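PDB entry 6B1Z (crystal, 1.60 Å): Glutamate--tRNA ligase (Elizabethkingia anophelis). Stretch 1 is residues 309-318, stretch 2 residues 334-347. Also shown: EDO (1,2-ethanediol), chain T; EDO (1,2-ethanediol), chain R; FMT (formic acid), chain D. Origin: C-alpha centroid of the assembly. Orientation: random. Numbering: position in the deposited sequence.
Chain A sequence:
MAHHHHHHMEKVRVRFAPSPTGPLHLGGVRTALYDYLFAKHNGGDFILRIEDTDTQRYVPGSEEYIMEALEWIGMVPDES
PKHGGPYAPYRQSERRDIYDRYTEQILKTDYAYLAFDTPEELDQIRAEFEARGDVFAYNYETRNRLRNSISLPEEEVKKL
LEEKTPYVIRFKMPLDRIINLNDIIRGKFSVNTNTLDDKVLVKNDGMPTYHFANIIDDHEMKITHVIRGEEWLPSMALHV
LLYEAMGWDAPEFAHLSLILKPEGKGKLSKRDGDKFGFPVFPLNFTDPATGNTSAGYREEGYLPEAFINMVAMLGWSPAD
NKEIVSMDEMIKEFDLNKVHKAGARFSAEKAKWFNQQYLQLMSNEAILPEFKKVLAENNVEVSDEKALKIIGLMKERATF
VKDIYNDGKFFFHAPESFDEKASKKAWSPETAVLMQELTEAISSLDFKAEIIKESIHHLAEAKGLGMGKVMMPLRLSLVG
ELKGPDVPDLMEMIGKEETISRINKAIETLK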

ATOM      1  N   ASN A 309      -1.975   9.986  -0.280  1.00 16.04           N
ATOM      2  CA  ASN A 309      -1.272  11.051  -0.995  1.00 15.57           C
ATOM      3  C   ASN A 309       0.105  10.560  -1.457  1.00 14.88           C
ATOM      4  O   ASN A 309       0.519  10.807  -2.602  1.00 16.49           O
ATOM      5  CB  ASN A 309      -1.172  12.282  -0.063  1.00 17.06           C
ATOM      6  CG  ASN A 309      -0.864  13.608  -0.789  1.00 16.30           C
ATOM      7  OD1 ASN A 309      -1.062  14.681  -0.214  1.00 17.95           O
ATOM      8  ND2 ASN A 309      -0.330  13.546  -2.011  1.00 19.35           N
ATOM      9  N   MET A 310       0.818   9.855  -0.578  1.00 14.96           N
ATOM     10  CA  MET A 310       2.131   9.320  -0.932  1.00 14.11           C
ATOM     11  C   MET A 310       2.020   8.306  -2.072  1.00 16.11           C
ATOM     12  O   MET A 310       2.784   8.354  -3.050  1.00 16.25           O
ATOM     13  CB  MET A 310       2.761   8.689   0.313  1.00 15.72           C
ATOM     14  CG  MET A 310       4.124   8.021   0.080  1.00 15.91           C
ATOM     15  SD  MET A 310       4.016   6.323  -0.544  1.00 17.83           S
ATOM     16  CE  MET A 310       3.373   5.469   0.877  1.00 17.59           C
ATOM     17  N   VAL A 311       1.052   7.394  -1.972  1.00 15.21           N
ATOM     18  CA  VAL A 311       0.918   6.351  -2.989  1.00 13.93           C
ATOM     19  C   VAL A 311       0.585   6.957  -4.344  1.00 14.18           C
ATOM     20  O   VAL A 311       1.126   6.540  -5.377  1.00 15.56           O
ATOM     21  CB  VAL A 311      -0.138   5.318  -2.545  1.00 15.51           C
ATOM     22  CG1 VAL A 311      -0.422   4.323  -3.692  1.00 20.32           C
ATOM     23  CG2 VAL A 311       0.362   4.543  -1.317  1.00 17.35           C
ATOM     24  N   ALA A 312      -0.287   7.971  -4.363  1.00 15.94           N
ATOM     25  CA  ALA A 312      -0.675   8.606  -5.619  1.00 14.86           C
ATOM     26  C   ALA A 312       0.520   9.155  -6.373  1.00 14.73           C
ATOM     27  O   ALA A 312       0.558   9.113  -7.606  1.00 17.81           O
ATOM     28  CB  ALA A 312      -1.668   9.740  -5.342  1.00 15.98           C
ATOM     29  N   MET A 313       1.504   9.686  -5.652  1.00 16.96           N
ATOM     30  CA  MET A 313       2.622  10.352  -6.292  1.00 20.26           C
ATOM     31  C   MET A 313       3.712   9.389  -6.742  1.00 19.65           C
ATOM     32  O   MET A 313       4.756   9.848  -7.217  1.00 21.33           O
ATOM     33  CB  MET A 313       3.186  11.420  -5.345  1.00 23.23           C
ATOM     34  CG  MET A 313       2.153  12.492  -4.985  1.00 27.88           C
ATOM     35  SD  MET A 313       1.289  13.165  -6.437  1.00 34.20           S
ATOM     36  CE  MET A 313       0.150  14.297  -5.641  1.00 42.00           C
ATOM     37  N   LEU A 314       3.497   8.076  -6.608  1.00 19.83           N
ATOM     38  CA  LEU A 314       4.421   7.074  -7.153  1.00 20.15           C
ATOM     39  C   LEU A 314       4.153   6.918  -8.649  1.00 21.43           C
ATOM     40  O   LEU A 314       3.593   5.928  -9.133  1.00 20.80           O
ATOM     41  CB  LEU A 314       4.284   5.751  -6.402  1.00 20.32           C
ATOM     42  CG  LEU A 314       4.711   5.781  -4.930  1.00 23.49           C
ATOM     43  CD1 LEU A 314       4.378   4.465  -4.255  1.00 23.42           C
ATOM     44  CD2 LEU A 314       6.206   6.089  -4.800  1.00 24.97           C
ATOM     45  N   GLY A 315       4.608   7.913  -9.411  1.00 23.39           N
ATOM     46  CA  GLY A 315       4.509   7.873 -10.854  1.00 31.26           C
ATOM     47  C   GLY A 315       3.490   8.813 -11.449  1.00 31.39           C
ATOM     48  O   GLY A 315       3.315   8.815 -12.671  1.00 28.19           O
ATOM     49  N   TRP A 316       2.805   9.609 -10.636  1.00 22.67           N
ATOM     50  CA  TRP A 316       1.911  10.636 -11.141  1.00 21.41           C
ATOM     51  C   TRP A 316       2.350  11.946 -10.521  1.00 30.90           C
ATOM     52  O   TRP A 316       2.633  11.997  -9.323  1.00 29.16           O
ATOM     53  CB  TRP A 316       0.446  10.330 -10.802  1.00 23.67           C
ATOM     54  CG  TRP A 316      -0.522  11.459 -11.091  1.00 23.40           C
ATOM     55  CD1 TRP A 316      -0.828  11.991 -12.314  1.00 28.42           C
ATOM     56  CD2 TRP A 316      -1.329  12.164 -10.136  1.00 25.60           C
ATOM     57  NE1 TRP A 316      -1.760  12.995 -12.176  1.00 26.64           N
ATOM     58  CE2 TRP A 316      -2.082  13.121 -10.848  1.00 26.78           C
ATOM     59  CE3 TRP A 316      -1.478  12.084  -8.748  1.00 31.12           C
ATOM     60  CZ2 TRP A 316      -2.976  13.986 -10.219  1.00 31.14           C
ATOM     61  CZ3 TRP A 316      -2.361  12.946  -8.124  1.00 33.60           C
ATOM     62  CH2 TRP A 316      -3.098  13.888  -8.859  1.00 35.15           C
ATOM     63  N   SER A 317       2.470  12.978 -11.343  1.00 38.19           N
ATOM     64  CA  SER A 317       2.801  14.317 -10.864  1.00 55.83           C
ATOM     65  C   SER A 317       1.763  15.267 -11.436  1.00 52.18           C
ATOM     66  O   SER A 317       1.756  15.505 -12.662  1.00 57.87           O
ATOM     67  CB  SER A 317       4.219  14.724 -11.256  1.00 54.77           C
ATOM     68  OG  SER A 317       4.598  14.171 -12.506  1.00 48.32           O
ATOM     69  N   PRO A 318       0.863  15.794 -10.611  1.00 47.74           N
ATOM     70  CA  PRO A 318      -0.114  16.765 -11.109  1.00 53.88           C
ATOM     71  C   PRO A 318       0.583  17.955 -11.750  1.00 50.62           C
ATOM     72  O   PRO A 318       1.655  18.383 -11.313  1.00 43.63           O
ATOM     73  CB  PRO A 318      -0.885  17.172  -9.847  1.00 50.94           C
ATOM     74  CG  PRO A 318       0.026  16.836  -8.715  1.00 50.41           C
ATOM     75  CD  PRO A 318       0.789  15.628  -9.151  1.00 41.14           C
ATOM     76  N   PHE A 334      -6.796  14.240 -11.625  1.00 24.81           N
ATOM     77  CA  PHE A 334      -6.141  13.024 -12.099  1.00 20.57           C
ATOM     78  C   PHE A 334      -6.330  12.849 -13.598  1.00 25.04           C
ATOM     79  O   PHE A 334      -7.453  12.885 -14.113  1.00 25.84           O
ATOM     80  CB  PHE A 334      -6.680  11.792 -11.376  1.00 19.48           C
ATOM     81  CG  PHE A 334      -5.935  10.521 -11.723  1.00 19.78           C
ATOM     82  CD1 PHE A 334      -4.641  10.322 -11.269  1.00 23.16           C
ATOM     83  CD2 PHE A 334      -6.517   9.557 -12.532  1.00 20.32           C
ATOM     84  CE1 PHE A 334      -3.936   9.158 -11.591  1.00 21.67           C
ATOM     85  CE2 PHE A 334      -5.835   8.389 -12.863  1.00 19.51           C
ATOM     86  CZ  PHE A 334      -4.537   8.189 -12.389  1.00 20.50           C
ATOM     87  N   ASP A 335      -5.217  12.649 -14.295  1.00 24.85           N
ATOM     88  CA  ASP A 335      -5.203  12.419 -15.734  1.00 26.00           C
ATOM     89  C   ASP A 335      -4.342  11.190 -15.974  1.00 24.65           C
ATOM     90  O   ASP A 335      -3.125  11.233 -15.774  1.00 23.43           O
ATOM     91  CB  ASP A 335      -4.660  13.640 -16.474  1.00 27.11           C
ATOM     92  CG  ASP A 335      -4.722  13.492 -17.981  1.00 33.06           C
ATOM     93  OD1 ASP A 335      -5.023  12.385 -18.483  1.00 26.95           O
ATOM     94  OD2 ASP A 335      -4.468  14.505 -18.665  1.00 37.95           O
ATOM     95  N   LEU A 336      -4.982  10.093 -16.380  1.00 23.38           N
ATOM     96  CA  LEU A 336      -4.269   8.843 -16.597  1.00 23.83           C
ATOM     97  C   LEU A 336      -3.184   8.997 -17.654  1.00 26.87           C
ATOM     98  O   LEU A 336      -2.162   8.301 -17.604  1.00 27.94           O
ATOM     99  CB  LEU A 336      -5.275   7.763 -16.996  1.00 27.80           C
ATOM    100  CG  LEU A 336      -4.880   6.296 -16.987  1.00 26.80           C
ATOM    101  CD1 LEU A 336      -4.358   5.865 -15.618  1.00 22.44           C
ATOM    102  CD2 LEU A 336      -6.090   5.487 -17.413  1.00 24.24           C
ATOM    103  N   ASN A 337      -3.371   9.924 -18.598  1.00 28.38           N
ATOM    104  CA  ASN A 337      -2.371  10.169 -19.632  1.00 27.32           C
ATOM    105  C   ASN A 337      -1.132  10.868 -19.088  1.00 32.78           C
ATOM    106  O   ASN A 337      -0.149  10.998 -19.825  1.00 40.61           O
ATOM    107  CB  ASN A 337      -2.975  10.994 -20.780  1.00 32.06           C
ATOM    108  CG  ASN A 337      -4.119  10.279 -21.484  1.00 35.11           C
ATOM    109  OD1 ASN A 337      -4.030   9.093 -21.821  1.00 32.74           O
ATOM    110  ND2 ASN A 337      -5.210  11.001 -21.708  1.00 44.48           N
ATOM    111  N   LYS A 338      -1.159  11.320 -17.831  1.00 29.61           N
ATOM    112  CA  LYS A 338      -0.030  11.953 -17.163  1.00 27.94           C
ATOM    113  C   LYS A 338       0.728  11.011 -16.234  1.00 33.71           C
ATOM    114  O   LYS A 338       1.719  11.427 -15.629  1.00 45.20           O
ATOM    115  CB  LYS A 338      -0.505  13.176 -16.365  1.00 35.07           C
ATOM    116  N   VAL A 339       0.276   9.767 -16.082  1.00 23.81           N
ATOM    117  CA  VAL A 339       1.018   8.788 -15.297  1.00 22.43           C
ATOM    118  C   VAL A 339       2.265   8.371 -16.069  1.00 23.01           C
ATOM    119  O   VAL A 339       2.196   8.082 -17.271  1.00 26.40           O
ATOM    120  CB  VAL A 339       0.119   7.586 -14.977  1.00 18.77           C
ATOM    121  CG1 VAL A 339       0.898   6.479 -14.259  1.00 21.11           C
ATOM    122  CG2 VAL A 339      -1.061   8.038 -14.112  1.00 23.18           C
ATOM    123  N   HIS A 340       3.408   8.332 -15.381  1.00 24.41           N
ATOM    124  CA  HIS A 340       4.683   8.088 -16.046  1.00 24.07           C
ATOM    125  C   HIS A 340       4.822   6.633 -16.476  1.00 22.73           C
ATOM    126  O   HIS A 340       4.367   5.715 -15.790  1.00 22.69           O
ATOM    127  CB  HIS A 340       5.848   8.452 -15.126  1.00 30.44           C
ATOM    128  CG  HIS A 340       5.865   9.889 -14.708  1.00 42.57           C
ATOM    129  ND1 HIS A 340       5.951  10.927 -15.611  1.00 51.56           N
ATOM    130  CD2 HIS A 340       5.816  10.459 -13.480  1.00 49.14           C
ATOM    131  CE1 HIS A 340       5.949  12.075 -14.958  1.00 55.41           C
ATOM    132  NE2 HIS A 340       5.868  11.819 -13.664  1.00 53.00           N
ATOM    133  N   LYS A 341       5.447   6.439 -17.643  1.00 23.67           N
ATOM    134  CA  LYS A 341       5.855   5.110 -18.080  1.00 26.36           C
ATOM    135  C   LYS A 341       7.043   4.592 -17.275  1.00 22.21           C
ATOM    136  O   LYS A 341       7.154   3.385 -17.038  1.00 30.40           O
ATOM    137  CB  LYS A 341       6.203   5.158 -19.573  1.00 29.23           C
ATOM    138  CG  LYS A 341       6.614   3.842 -20.200  1.00 43.78           C
ATOM    139  CD  LYS A 341       6.872   4.027 -21.700  1.00 38.74           C
ATOM    140  CE  LYS A 341       7.156   2.699 -22.394  1.00 52.60           C
ATOM    141  NZ  LYS A 341       7.439   2.873 -23.844  1.00 56.75           N
ATOM    142  N   ALA A 342       7.927   5.482 -16.840  1.00 23.32           N
ATOM    143  CA  ALA A 342       9.081   5.062 -16.056  1.00 29.59           C
ATOM    144  C   ALA A 342       8.649   4.608 -14.664  1.00 27.60           C
ATOM    145  O   ALA A 342       7.712   5.157 -14.077  1.00 25.25           O
ATOM    146  CB  ALA A 342      10.091   6.203 -15.945  1.00 31.60           C
ATOM    147  N   GLY A 343       9.332   3.593 -14.140  1.00 26.79           N
ATOM    148  CA  GLY A 343       9.095   3.193 -12.762  1.00 25.03           C
ATOM    149  C   GLY A 343       9.461   4.293 -11.785  1.00 23.49           C
ATOM    150  O   GLY A 343      10.329   5.130 -12.043  1.00 28.37           O
ATOM    151  N   ALA A 344       8.777   4.282 -10.642  1.00 21.98           N
ATOM    152  CA  ALA A 344       8.994   5.246  -9.570  1.00 23.02           C
ATOM    153  C   ALA A 344       9.609   4.524  -8.380  1.00 22.07           C
ATOM    154  O   ALA A 344       9.117   3.465  -7.980  1.00 21.17           O
ATOM    155  CB  ALA A 344       7.670   5.910  -9.171  1.00 23.76           C
ATOM    156  N   ARG A 345      10.671   5.092  -7.812  1.00 27.43           N
ATOM    157  CA  ARG A 345      11.290   4.512  -6.622  1.00 24.46           C
ATOM    158  C   ARG A 345      10.452   4.794  -5.383  1.00 24.03           C
ATOM    159  O   ARG A 345      10.028   5.934  -5.148  1.00 25.00           O
ATOM    160  CB  ARG A 345      12.696   5.069  -6.404  1.00 22.85           C
ATOM    161  CG  ARG A 345      13.745   4.531  -7.345  1.00 26.87           C
ATOM    162  CD  ARG A 345      15.127   4.877  -6.801  1.00 32.82           C
ATOM    163  NE  ARG A 345      16.204   4.514  -7.713  1.00 32.76           N
ATOM    164  CZ  ARG A 345      16.822   3.335  -7.715  1.00 33.85           C
ATOM    165  NH1 ARG A 345      16.467   2.391  -6.855  1.00 31.98           N
ATOM    166  NH2 ARG A 345      17.802   3.102  -8.576  1.00 40.42           N
ATOM    167  N   PHE A 346      10.233   3.763  -4.574  1.00 20.20           N
ATOM    168  CA  PHE A 346       9.619   4.003  -3.277  1.00 20.16           C
ATOM    169  C   PHE A 346      10.579   4.786  -2.387  1.00 18.55           C
ATOM    170  O   PHE A 346      11.789   4.558  -2.409  1.00 22.69           O
ATOM    171  CB  PHE A 346       9.247   2.689  -2.590  1.00 19.07           C
ATOM    172  CG  PHE A 346       8.668   2.902  -1.226  1.00 17.78           C
ATOM    173  CD1 PHE A 346       7.367   3.359  -1.083  1.00 21.00           C
ATOM    174  CD2 PHE A 346       9.446   2.720  -0.091  1.00 21.31           C
ATOM    175  CE1 PHE A 346       6.836   3.601   0.177  1.00 20.25           C
ATOM    176  CE2 PHE A 346       8.919   2.967   1.173  1.00 22.13           C
ATOM    177  CZ  PHE A 346       7.620   3.404   1.306  1.00 21.06           C
ATOM    178  N   SER A 347      10.032   5.701  -1.573  1.00 18.08           N
ATOM    179  CA  SER A 347      10.833   6.500  -0.640  1.00 17.10           C
ATOM    180  C   SER A 347      10.196   6.465   0.741  1.00 16.60           C
ATOM    181  O   SER A 347       9.121   7.036   0.950  1.00 16.40           O
ATOM    182  CB  SER A 347      10.968   7.946  -1.126  1.00 20.68           C
ATOM    183  OG  SER A 347      11.645   8.770  -0.179  1.00 20.67           O
TER
HETATM  184  C1  EDO T 619       7.391   9.397 -18.177  1.00 48.41           C
HETATM  185  O1  EDO T 619       8.207   8.227 -18.012  1.00 38.73           O
HETATM  186  C2  EDO T 619       6.655   9.370 -19.511  1.00 52.34           C
HETATM  187  O2  EDO T 619       5.625   8.373 -19.501  1.00 46.36           O
HETATM  188  C1  EDO R 617       3.322   3.747 -13.206  1.00 20.67           C
HETATM  189  O1  EDO R 617       3.629   3.473 -14.585  1.00 23.28           O
HETATM  190  C2  EDO R 617       4.230   4.869 -12.719  1.00 19.62           C
HETATM  191  O2  EDO R 617       5.571   4.358 -12.673  1.00 24.60           O
HETATM  192  C   FMT D 603      14.578   6.923   1.016  1.00 48.95           C
HETATM  193  O1  FMT D 603      13.825   6.667   1.957  1.00 35.64           O
HETATM  194  O2  FMT D 603      14.234   7.497  -0.018  1.00 45.54           O
HETATM  195  O   HOH W   1       2.181  13.055 -13.918  1.00 41.73           O

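Stretch 1 leaves a helix after Ala312 and continues as loop and turn. Stretch 2 passes alongside it, mostly as loop with a short 3-10 segment at 336-338. Together they bury 578 Å², counting both sides. The nearest CA atoms are those of Trp316 and Val339, 4.6 Å apart.

The central polar tie is between backbones. His340 N donates to Gly315 O at 2.8 Å, and the bond is almost straight. The same carbonyl oxygen, Gly315 O, also receives a CA-H...O contact from Val339 CA at 3.5 Å. Gly315 has phi 108°, and a CB here would be jammed against the carbonyl oxygen of Leu314. Ala344 points toward stretch 1 and lays its small methyl on the backbone there, with Ala344 CB 3.7 Å from Gly315 N and also 3.7 Å from Leu314 C. The space a CB on Gly315 would take is filled by an ethanediol (chain R), probably from the crystallisation liquor, whose C2 is 3.5 Å from Gly315 CA. The ethanediol is held by stretch 2: its O1 donates to His340 O and its O2 to Ala342 O, both at 2.7 Å.

Trp316 is the largest bump of stretch 1, and stretch 2 covers 101 Å² of it. Phe334 lies over one face of the indole, edge toward face, with Phe334 CD1 3.8 Å from Trp316 CE2. The ring planes meet at 62°. Lys338 O lies at the indole edge, 4.2 Å from Trp316 CD1. Val339 packs near the root of the side chain, its CG2 4.3 Å from Trp316 CB. Lys338 is modelled only to CB, which lies 4.2 Å from Trp316 CD1.

At the helix end, Leu314 and Met310 meet Phe346. The CB of Leu314 points sideways, but the end of the side chain comes nearer: Leu314 CD2 is 3.8 Å from Arg345 O, and Leu314 CD1 is 4.5 Å from Phe346 CD1, at the ring edge. Met310 points toward stretch 2, with Met310 SD 4.0 Å from Phe346 CE1. All three side chains are apolar and buried, and they pack against one another by shape, with no hydrogen bond between them.

The exposed margin is polar. Ser317 OG and His340 NE2 share a hydrogen bond of 2.9 Å, at the edge of the imidazole. Water 1 bridges the backbones nearby. It accepts from Ser317 N at 2.6 Å and donates to Ser317 O at 2.8 Å and Lys338 O at 2.4 Å.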